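Local structure of bifunctional pinoresinol-lariciresinol reductase 1 (Thuja plicata, 1QYD) at residues 20-25 against 49-54; 216-221 against 294-299; 230-235 against 307-312. The protein catalyses the NADPH-dependent, enantioselective reduction of pinoresinol to lariciresinol and then to secoisolariciresinol in lignan biosynthesis. All blocks are in the same frame, centred on the assembly; numbering follows the deposited sequence.

Contact 1 (20-25 against 49-54); sequences IVNASI and LLYFKQ
V21 lays its CG1 methyl over one face of the F52 ring. This is a CH-pi contact. CG1 lies 3.5 Å from the centroid of the F52 ring, about 20° off its normal, and is displaced slightly toward the rim. The nearest ring carbons are F52 CE2 and CD2, each 3.4 Å from V21 CG1. Behind the methyl, V21 CB sits 3.7 Å from F52 CE2. The two side chains cross at about a right angle. CG1 can reach the ring because it is turned anti to the V21 nitrogen (chi1 -179°). Looser contacts flank this pair. I25 CD1 stops 4.1 Å from the backbone O of F52. N22 ND2 comes obliquely to within 4.2 Å of Y51 CE2.

The axes of the short helical segments 20-25 and 49-53 run nearly parallel, 12° apart, and approach to 11.4 Å. Underneath, V21 rests on I9 and V33, and L49 also rests on V33. With an alanine at F52 the ring is gone, and V21 CG1 would probably be left without its aromatic partner, opening a gap between the helices. Helix 17-26 follows a glycine-rich turn (G12, G14, and G17 at the helix start) that probably binds NADP(+), as in Rossmann-type folds. The contact joins it to the next helix through dispersion and hydrophobic packing, so its strength depends on shape more than on directed polar bonds.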
loop_
_atom_site.group_PDB
_atom_site.type_symbol
_atom_site.label_atom_id
_atom_site.label_comp_id
_atom_site.label_asym_id
_atom_site.label_seq_id
_atom_site.Cartn_x
_atom_site.Cartn_y
_atom_site.Cartn_z
ATOM N N ILE A 20 19.279 -17.023 -5.204
ATOM C CA ILE A 20 20.342 -16.153 -4.722
ATOM C C ILE A 20 21.038 -16.928 -3.604
ATOM O O ILE A 20 22.223 -17.206 -3.750
ATOM C CB ILE A 20 19.710 -14.841 -4.210
ATOM C CG1 ILE A 20 19.022 -14.109 -5.329
ATOM C CG2 ILE A 20 20.792 -13.922 -3.675
ATOM C CD1 ILE A 20 18.043 -13.063 -4.840
ATOM N N VAL A 21 20.338 -17.356 -2.532
ATOM C CA VAL A 21 20.887 -18.186 -1.453
ATOM C C VAL A 21 21.698 -19.394 -1.923
ATOM O O VAL A 21 22.855 -19.480 -1.523
ATOM C CB VAL A 21 19.757 -18.707 -0.504
ATOM C CG1 VAL A 21 20.365 -19.534 0.614
ATOM C CG2 VAL A 21 19.045 -17.581 0.195
ATOM N N ASN A 22 21.218 -20.334 -2.749
ATOM C CA ASN A 22 22.101 -21.434 -3.101
ATOM C C ASN A 22 23.248 -20.981 -3.990
ATOM O O ASN A 22 24.291 -21.625 -4.026
ATOM C CB ASN A 22 21.355 -22.571 -3.810
ATOM C CG ASN A 22 22.013 -23.930 -3.467
ATOM O OD1 ASN A 22 23.197 -24.207 -3.727
ATOM N ND2 ASN A 22 21.251 -24.829 -2.839
ATOM N N ALA A 23 23.118 -19.853 -4.681
ATOM C CA ALA A 23 24.212 -19.324 -5.482
ATOM C C ALA A 23 25.386 -18.925 -4.595
ATOM O O ALA A 23 26.515 -19.314 -4.874
ATOM C CB ALA A 23 23.754 -18.095 -6.258
ATOM N N SER A 24 25.110 -18.179 -3.511
ATOM C CA SER A 24 26.064 -17.785 -2.494
ATOM C C SER A 24 26.913 -18.942 -2.016
ATOM O O SER A 24 28.136 -19.000 -2.167
ATOM C CB SER A 24 25.321 -17.235 -1.332
ATOM O OG SER A 24 25.036 -15.859 -1.369
ATOM N N ILE A 25 26.186 -19.933 -1.485
ATOM C CA ILE A 25 26.795 -21.124 -0.935
ATOM C C ILE A 25 27.600 -21.772 -2.055
ATOM O O ILE A 25 28.820 -21.731 -1.945
ATOM C CB ILE A 25 25.620 -21.972 -0.320
ATOM C CG1 ILE A 25 24.913 -21.161 0.777
ATOM C CG2 ILE A 25 26.135 -23.206 0.391
ATOM C CD1 ILE A 25 23.734 -21.853 1.518
ATOM N N LEU A 49 14.953 -23.316 5.424
ATOM C CA LEU A 49 16.005 -22.753 6.262
ATOM C C LEU A 49 16.911 -23.850 6.816
ATOM O O LEU A 49 18.131 -23.790 6.654
ATOM C CB LEU A 49 15.363 -22.004 7.382
ATOM C CG LEU A 49 14.667 -20.754 6.972
ATOM C CD1 LEU A 49 13.727 -20.335 8.053
ATOM C CD2 LEU A 49 15.680 -19.701 6.676
ATOM N N LEU A 50 16.323 -24.901 7.403
ATOM C CA LEU A 50 17.106 -26.072 7.801
ATOM C C LEU A 50 17.929 -26.700 6.683
ATOM O O LEU A 50 19.072 -27.136 6.860
ATOM C CB LEU A 50 16.155 -27.098 8.375
ATOM C CG LEU A 50 15.926 -27.183 9.879
ATOM C CD1 LEU A 50 15.992 -25.839 10.622
ATOM C CD2 LEU A 50 14.599 -27.879 9.990
ATOM N N TYR A 51 17.301 -26.707 5.498
ATOM C CA TYR A 51 17.968 -27.160 4.287
ATOM C C TYR A 51 19.109 -26.213 3.975
ATOM O O TYR A 51 20.210 -26.692 3.750
ATOM C CB TYR A 51 17.033 -27.204 3.045
ATOM C CG TYR A 51 17.850 -27.684 1.858
ATOM C CD1 TYR A 51 18.592 -28.883 1.959
ATOM C CD2 TYR A 51 17.978 -26.859 0.739
ATOM C CE1 TYR A 51 19.490 -29.244 0.953
ATOM C CE2 TYR A 51 18.874 -27.219 -0.276
ATOM C CZ TYR A 51 19.631 -28.401 -0.160
ATOM O OH TYR A 51 20.574 -28.706 -1.130
ATOM N N PHE A 52 18.873 -24.901 3.961
ATOM C CA PHE A 52 19.908 -23.911 3.767
ATOM C C PHE A 52 21.007 -24.137 4.796
ATOM O O PHE A 52 22.172 -24.241 4.429
ATOM C CB PHE A 52 19.325 -22.526 3.934
ATOM C CG PHE A 52 18.446 -22.028 2.808
ATOM C CD1 PHE A 52 17.429 -21.136 3.108
ATOM C CD2 PHE A 52 18.694 -22.380 1.478
ATOM C CE1 PHE A 52 16.664 -20.578 2.091
ATOM C CE2 PHE A 52 17.926 -21.825 0.445
ATOM C CZ PHE A 52 16.915 -20.919 0.761
ATOM N N LYS A 53 20.643 -24.363 6.067
ATOM C CA LYS A 53 21.566 -24.564 7.168
ATOM C C LYS A 53 22.333 -25.859 7.022
ATOM O O LYS A 53 23.502 -25.845 7.371
ATOM C CB LYS A 53 20.727 -24.523 8.425
ATOM C CG LYS A 53 21.330 -24.412 9.820
ATOM C CD LYS A 53 20.565 -25.461 10.616
ATOM C CE LYS A 53 20.605 -25.216 12.075
ATOM N NZ LYS A 53 19.847 -24.010 12.344
ATOM N N GLN A 54 21.830 -27.004 6.533
ATOM C CA GLN A 54 22.698 -28.183 6.384
ATOM C C GLN A 54 23.624 -28.209 5.163
ATOM O O GLN A 54 24.254 -29.213 4.816
ATOM C CB GLN A 54 21.851 -29.440 6.384
ATOM C CG GLN A 54 20.771 -29.650 5.332
ATOM C CD GLN A 54 20.080 -31.007 5.541
ATOM O OE1 GLN A 54 19.342 -31.241 6.514
ATOM N NE2 GLN A 54 20.334 -31.956 4.634
#

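Contact 2 (216-221 against 294-299)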
loop_
_atom_site.group_PDB
_atom_site.type_symbol
_atom_site.label_atom_id
_atom_site.label_comp_id
_atom_site.label_asym_id
_atom_site.label_seq_id
_atom_site.Cartn_x
_atom_site.Cartn_y
_atom_site.Cartn_z
ATOM N N LYS A 216 26.130 1.043 -10.374
ATOM C CA LYS A 216 25.568 0.739 -11.672
ATOM C C LYS A 216 24.389 -0.241 -11.612
ATOM O O LYS A 216 24.270 -1.067 -10.691
ATOM C CB LYS A 216 26.665 0.153 -12.543
ATOM C CG LYS A 216 27.683 1.116 -13.138
ATOM C CD LYS A 216 28.504 0.347 -14.168
ATOM C CE LYS A 216 29.370 1.208 -15.091
ATOM N NZ LYS A 216 30.236 0.426 -15.963
ATOM N N THR A 217 23.492 -0.136 -12.625
ATOM C CA THR A 217 22.355 -1.058 -12.780
ATOM C C THR A 217 22.862 -2.246 -13.589
ATOM O O THR A 217 23.570 -2.061 -14.579
ATOM C CB THR A 217 21.149 -0.398 -13.516
ATOM O OG1 THR A 217 20.762 0.761 -12.749
ATOM C CG2 THR A 217 19.944 -1.327 -13.623
ATOM N N MET A 218 22.576 -3.481 -13.147
ATOM C CA MET A 218 23.047 -4.673 -13.828
ATOM C C MET A 218 21.883 -5.322 -14.517
ATOM O O MET A 218 21.015 -5.882 -13.855
ATOM C CB MET A 218 23.654 -5.676 -12.851
ATOM C CG MET A 218 24.245 -6.810 -13.656
ATOM S SD MET A 218 24.546 -8.273 -12.662
ATOM C CE MET A 218 26.229 -8.353 -13.090
ATOM N N TYR A 219 21.847 -5.216 -15.842
ATOM C CA TYR A 219 20.818 -5.835 -16.671
ATOM C C TYR A 219 21.248 -7.249 -17.058
ATOM O O TYR A 219 22.418 -7.506 -17.332
ATOM C CB TYR A 219 20.597 -5.021 -17.945
ATOM C CG TYR A 219 20.055 -3.604 -17.762
ATOM C CD1 TYR A 219 18.750 -3.406 -17.322
ATOM C CD2 TYR A 219 20.849 -2.489 -18.042
ATOM C CE1 TYR A 219 18.251 -2.107 -17.167
ATOM C CE2 TYR A 219 20.357 -1.195 -17.887
ATOM C CZ TYR A 219 19.059 -1.009 -17.452
ATOM O OH TYR A 219 18.554 0.269 -17.307
ATOM N N ILE A 220 20.367 -8.243 -17.007
ATOM C CA ILE A 220 20.715 -9.553 -17.532
ATOM C C ILE A 220 19.866 -9.520 -18.801
ATOM O O ILE A 220 18.635 -9.321 -18.783
ATOM C CB ILE A 220 20.273 -10.678 -16.596
ATOM C CG1 ILE A 220 20.679 -10.463 -15.141
ATOM C CG2 ILE A 220 20.961 -11.924 -17.122
ATOM C CD1 ILE A 220 20.534 -11.656 -14.179
ATOM N N ARG A 221 20.617 -9.573 -19.920
ATOM C CA ARG A 221 20.040 -9.483 -21.262
ATOM C C ARG A 221 20.589 -10.579 -22.133
ATOM O O ARG A 221 21.230 -10.239 -23.130
ATOM C CB ARG A 221 20.369 -8.117 -21.917
ATOM C CG ARG A 221 19.322 -7.074 -21.653
ATOM C CD ARG A 221 19.588 -5.777 -22.364
ATOM N NE ARG A 221 18.436 -4.913 -22.125
ATOM C CZ ARG A 221 18.356 -3.645 -22.551
ATOM N NH1 ARG A 221 19.323 -3.024 -23.237
ATOM N NH2 ARG A 221 17.234 -2.993 -22.306
ATOM N N THR A 294 25.759 -10.709 -18.591
ATOM C CA THR A 294 26.342 -11.755 -19.440
ATOM C C THR A 294 27.617 -11.351 -20.149
ATOM O O THR A 294 28.469 -12.214 -20.356
ATOM C CB THR A 294 25.291 -12.197 -20.445
ATOM O OG1 THR A 294 24.189 -12.546 -19.618
ATOM C CG2 THR A 294 25.696 -13.324 -21.375
ATOM N N LYS A 295 27.776 -10.067 -20.511
ATOM C CA LYS A 295 29.024 -9.530 -21.054
ATOM C C LYS A 295 30.160 -9.691 -20.040
ATOM O O LYS A 295 31.215 -10.258 -20.343
ATOM C CB LYS A 295 28.908 -8.028 -21.378
ATOM C CG LYS A 295 28.386 -7.553 -22.737
ATOM C CD LYS A 295 28.226 -6.023 -22.697
ATOM C CE LYS A 295 27.668 -5.490 -24.031
ATOM N NZ LYS A 295 27.485 -4.042 -24.078
ATOM N N LEU A 296 29.909 -9.190 -18.816
ATOM C CA LEU A 296 30.823 -9.239 -17.672
ATOM C C LEU A 296 31.268 -10.634 -17.269
ATOM O O LEU A 296 32.454 -10.891 -17.028
ATOM C CB LEU A 296 30.182 -8.625 -16.449
ATOM C CG LEU A 296 29.933 -7.148 -16.348
ATOM C CD1 LEU A 296 28.732 -6.908 -15.444
ATOM C CD2 LEU A 296 31.202 -6.479 -15.874
ATOM N N TYR A 297 30.303 -11.558 -17.185
ATOM C CA TYR A 297 30.658 -12.887 -16.749
ATOM C C TYR A 297 30.388 -13.796 -17.925
ATOM O O TYR A 297 29.352 -14.460 -17.989
ATOM C CB TYR A 297 29.817 -13.240 -15.506
ATOM C CG TYR A 297 29.859 -12.105 -14.512
ATOM C CD1 TYR A 297 31.055 -11.709 -13.900
ATOM C CD2 TYR A 297 28.707 -11.358 -14.324
ATOM C CE1 TYR A 297 31.085 -10.546 -13.119
ATOM C CE2 TYR A 297 28.740 -10.204 -13.547
ATOM C CZ TYR A 297 29.917 -9.796 -12.947
ATOM O OH TYR A 297 29.908 -8.649 -12.172
ATOM N N PRO A 298 31.291 -13.812 -18.916
ATOM C CA PRO A 298 31.129 -14.570 -20.143
ATOM C C PRO A 298 31.200 -16.070 -19.866
ATOM O O PRO A 298 30.497 -16.874 -20.475
ATOM C CB PRO A 298 32.227 -14.005 -21.007
ATOM C CG PRO A 298 33.366 -13.820 -20.039
ATOM C CD PRO A 298 32.598 -13.173 -18.911
ATOM N N GLU A 299 32.012 -16.430 -18.871
ATOM C CA GLU A 299 32.184 -17.784 -18.375
ATOM C C GLU A 299 30.920 -18.440 -17.827
ATOM O O GLU A 299 30.733 -19.656 -17.947
ATOM C CB GLU A 299 33.273 -17.716 -17.323
ATOM C CG GLU A 299 33.312 -16.459 -16.410
ATOM C CD GLU A 299 32.362 -16.430 -15.227
ATOM O OE1 GLU A 299 32.124 -15.354 -14.684
ATOM O OE2 GLU A 299 31.877 -17.488 -14.845
#
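M218 reaches from strand 217-219 toward L296, the last residue of helix 293-296, and Y297 just after it. Its CB leaves the strand in the direction of the helix. CG is swung anti to the M218 nitrogen (chi1 -174°), and this sends the chain straight out across the gap. CG is still 4.8 Å from L296 CD1. SD comes next, 4.7 Å from Y297 CE2. Up to this point no atom is in close contact with the helix. The chain then bends at chi3 (-124°), and the CE methyl does the touching. It packs 3.7 Å from L296 CD1, methyl against methyl. It also meets the Y297 ring at the edge, in the ring plane, near CE2. The modelled gap there is too short for two carbons, so its exact value is doubtful. L296 CB lies over the centre of one face of the same ring. Elsewhere the M218 side chain touches V155, I291 and S207.

A second, looser touch lies farther along the chain. I220 CG2 is 4.1 Å from T294 OG1, and the two side chains meet at about a right angle. Just beside it, one carboxylate oxygen of E292, OE1, accepts hydrogen bonds from the backbone N of R221 and of T294. This ties the end of the strand segment to the start of the helix. Y203, on helix 197-207, touches I220, T294 and Y297.

Strand 217-219 is the middle strand of a three-stranded parallel sheet, between 154-156 and 290-292. The contact is the packing of a short helix on the sheet it has just left, as in the alpha/beta layers of NADP-binding Rossmann-type proteins.

Contact 3 (230-235 against 307-312)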
loop_
_atom_site.group_PDB
_atom_site.type_symbol
_atom_site.label_atom_id
_atom_site.label_comp_id
_atom_site.label_asym_id
_atom_site.label_seq_id
_atom_site.Cartn_x
_atom_site.Cartn_y
_atom_site.Cartn_z
ATOM N N LYS A 230 5.667 -14.773 -29.306
ATOM C CA LYS A 230 5.426 -15.720 -30.363
ATOM C C LYS A 230 6.655 -16.606 -30.518
ATOM O O LYS A 230 6.504 -17.814 -30.668
ATOM C CB LYS A 230 5.112 -14.849 -31.571
ATOM C CG LYS A 230 4.604 -15.323 -32.929
ATOM C CD LYS A 230 4.495 -14.037 -33.792
ATOM C CE LYS A 230 4.116 -14.277 -35.277
ATOM N NZ LYS A 230 4.355 -13.132 -36.157
ATOM N N GLU A 231 7.885 -16.104 -30.471
ATOM C CA GLU A 231 9.021 -16.987 -30.600
ATOM C C GLU A 231 9.255 -17.929 -29.463
ATOM O O GLU A 231 9.985 -18.888 -29.693
ATOM C CB GLU A 231 10.302 -16.278 -30.724
ATOM C CG GLU A 231 10.414 -15.383 -31.931
ATOM C CD GLU A 231 11.719 -14.635 -31.809
ATOM O OE1 GLU A 231 11.755 -13.625 -31.104
ATOM O OE2 GLU A 231 12.701 -15.097 -32.389
ATOM N N VAL A 232 8.750 -17.652 -28.245
ATOM C CA VAL A 232 8.810 -18.603 -27.122
ATOM C C VAL A 232 7.672 -19.629 -27.278
ATOM O O VAL A 232 7.816 -20.795 -26.897
ATOM C CB VAL A 232 8.687 -17.859 -25.741
ATOM C CG1 VAL A 232 8.482 -18.787 -24.506
ATOM C CG2 VAL A 232 9.994 -17.098 -25.594
ATOM N N ILE A 233 6.535 -19.214 -27.861
ATOM C CA ILE A 233 5.465 -20.124 -28.193
ATOM C C ILE A 233 6.032 -21.062 -29.210
ATOM O O ILE A 233 5.719 -22.239 -29.141
ATOM C CB ILE A 233 4.276 -19.447 -28.816
ATOM C CG1 ILE A 233 3.726 -18.374 -27.888
ATOM C CG2 ILE A 233 3.232 -20.510 -29.092
ATOM C CD1 ILE A 233 2.376 -17.673 -28.174
ATOM N N GLN A 234 6.898 -20.562 -30.096
ATOM C CA GLN A 234 7.507 -21.363 -31.145
ATOM C C GLN A 234 8.536 -22.396 -30.753
ATOM O O GLN A 234 8.699 -23.375 -31.495
ATOM C CB GLN A 234 8.139 -20.476 -32.164
ATOM C CG GLN A 234 7.111 -20.000 -33.171
ATOM C CD GLN A 234 7.708 -19.036 -34.176
ATOM O OE1 GLN A 234 7.072 -18.053 -34.560
ATOM N NE2 GLN A 234 8.948 -19.277 -34.615
ATOM N N ILE A 235 9.224 -22.184 -29.622
ATOM C CA ILE A 235 10.128 -23.179 -29.055
ATOM C C ILE A 235 9.268 -24.279 -28.440
ATOM O O ILE A 235 9.681 -25.436 -28.434
ATOM C CB ILE A 235 11.024 -22.503 -27.989
ATOM C CG1 ILE A 235 11.950 -21.482 -28.665
ATOM C CG2 ILE A 235 11.833 -23.559 -27.236
ATOM C CD1 ILE A 235 12.599 -20.405 -27.768
ATOM N N SER A 307 16.416 -25.060 -23.849
ATOM C CA SER A 307 16.811 -25.947 -22.779
ATOM C C SER A 307 15.959 -25.837 -21.508
ATOM O O SER A 307 15.768 -26.833 -20.803
ATOM C CB SER A 307 18.274 -25.657 -22.555
ATOM O OG SER A 307 18.938 -25.835 -23.809
ATOM N N TYR A 308 15.406 -24.654 -21.216
ATOM C CA TYR A 308 14.462 -24.470 -20.121
ATOM C C TYR A 308 13.114 -25.110 -20.470
ATOM O O TYR A 308 12.548 -25.831 -19.644
ATOM C CB TYR A 308 14.248 -22.988 -19.836
ATOM C CG TYR A 308 13.520 -22.723 -18.519
ATOM C CD1 TYR A 308 14.271 -22.557 -17.368
ATOM C CD2 TYR A 308 12.121 -22.657 -18.432
ATOM C CE1 TYR A 308 13.664 -22.335 -16.143
ATOM C CE2 TYR A 308 11.500 -22.425 -17.193
ATOM C CZ TYR A 308 12.289 -22.268 -16.054
ATOM O OH TYR A 308 11.723 -22.043 -14.813
ATOM N N LEU A 309 12.551 -24.887 -21.676
ATOM C CA LEU A 309 11.309 -25.547 -22.065
ATOM C C LEU A 309 11.470 -27.057 -22.318
ATOM O O LEU A 309 10.529 -27.819 -22.103
ATOM C CB LEU A 309 10.726 -24.778 -23.284
ATOM C CG LEU A 309 10.023 -23.446 -22.910
ATOM C CD1 LEU A 309 9.869 -22.572 -24.121
ATOM C CD2 LEU A 309 8.610 -23.698 -22.402
ATOM N N GLU A 310 12.695 -27.525 -22.614
ATOM C CA GLU A 310 13.075 -28.925 -22.833
ATOM C C GLU A 310 12.950 -29.758 -21.554
ATOM O O GLU A 310 13.594 -30.797 -21.387
ATOM C CB GLU A 310 14.531 -28.932 -23.386
ATOM C CG GLU A 310 15.262 -30.162 -23.957
ATOM C CD GLU A 310 16.608 -29.859 -24.664
ATOM O OE1 GLU A 310 16.615 -29.766 -25.895
ATOM O OE2 GLU A 310 17.654 -29.722 -24.011
ATOM N N ARG A 311 12.113 -29.300 -20.627
ATOM C CA ARG A 311 11.818 -30.010 -19.400
ATOM C C ARG A 311 10.400 -29.705 -18.974
ATOM O O ARG A 311 9.893 -30.309 -18.041
ATOM C CB ARG A 311 12.719 -29.610 -18.217
ATOM C CG ARG A 311 12.625 -28.163 -17.725
ATOM C CD ARG A 311 13.331 -27.967 -16.366
ATOM N NE ARG A 311 13.826 -26.601 -16.149
ATOM C CZ ARG A 311 15.122 -26.333 -16.321
ATOM N NH1 ARG A 311 15.997 -27.271 -16.687
ATOM N NH2 ARG A 311 15.566 -25.104 -16.131
ATOM N N TYR A 312 9.760 -28.716 -19.575
ATOM C CA TYR A 312 8.378 -28.459 -19.262
ATOM C C TYR A 312 7.519 -29.480 -19.996
ATOM O O TYR A 312 6.323 -29.632 -19.718
ATOM C CB TYR A 312 8.045 -27.058 -19.686
ATOM C CG TYR A 312 7.713 -26.166 -18.511
ATOM C CD1 TYR A 312 6.476 -26.282 -17.901
ATOM C CD2 TYR A 312 8.629 -25.209 -18.081
ATOM C CE1 TYR A 312 6.133 -25.424 -16.857
ATOM C CE2 TYR A 312 8.303 -24.348 -17.027
ATOM C CZ TYR A 312 7.049 -24.454 -16.419
ATOM O OH TYR A 312 6.691 -23.576 -15.394
#
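Beside V232, which packs against L309, the carboxylate atom E231 OE1 is gripped twice. K191 NZ makes a salt bridge to it and S228 OG a hydrogen bond. The lysine is likely to offset the negative charge, while the serine hydroxyl, just before helix 229-241, gives the same oxygen a second partner. They lie off the contact itself, which is apolar.

A single methyl of L309 carries that contact. L309 CD1 lies 3.8 Å from I235 CG2 and 4.0 Å from I235 CB. It is also 4.0 Å from V232 CG1. The backbone O of V232 lies 3.9 Å from the same methyl, a plain van der Waals touch. V232 and I235 are three residues apart and so fall on one side of their helix. L309 CD1 is set against both. In each pair the side chains cross at about a right angle. The branches that do the touching, V232 CG1 and I235 CG2, are both anti to their own backbone nitrogens (chi1 169° for V232).

The V232 and I235 side chains also lie on L227, in the strand just before their helix. I235 touches M305 and D306 as well, so it lies along the helix that bears L309. After L309 the chain leaves helical geometry. The turn is closed by a backbone bond from Y312 N to L309 O of 2.8 Å. Farther out, Y312 OH bonds to the backbone O of M175, and Y308 OH to E197 OE1.

All three touching residues are buried. The contact is simple helix-to-helix packing, away from the annotated sites. It joins the last short helix of the chain, 305-309, to the longer helix 229-241 within the NmrA-type fold.

The three contacts are separate and none touches another. Contact 1 lies nearest the presumed cofactor site: the side chain of V21 comes within about 4 Å of G12, and the side chain of F52 lies about 7 Å from that of R36, both thought to bind NADP(+). Contact 2 stands a little farther back, with the side chain of I220 about 8 Å from that of I16. Its centre is about 24 Å from that of contact 1. Contact 3 is remote from these sites, its centre about 29 Å from that of contact 1 and 23 Å from that of contact 2. Contacts 2 and 3 cross along the chain: their segments alternate (216-221, 230-235, 294-299, 307-312), and helices 293-296 and 305-309 are consecutive.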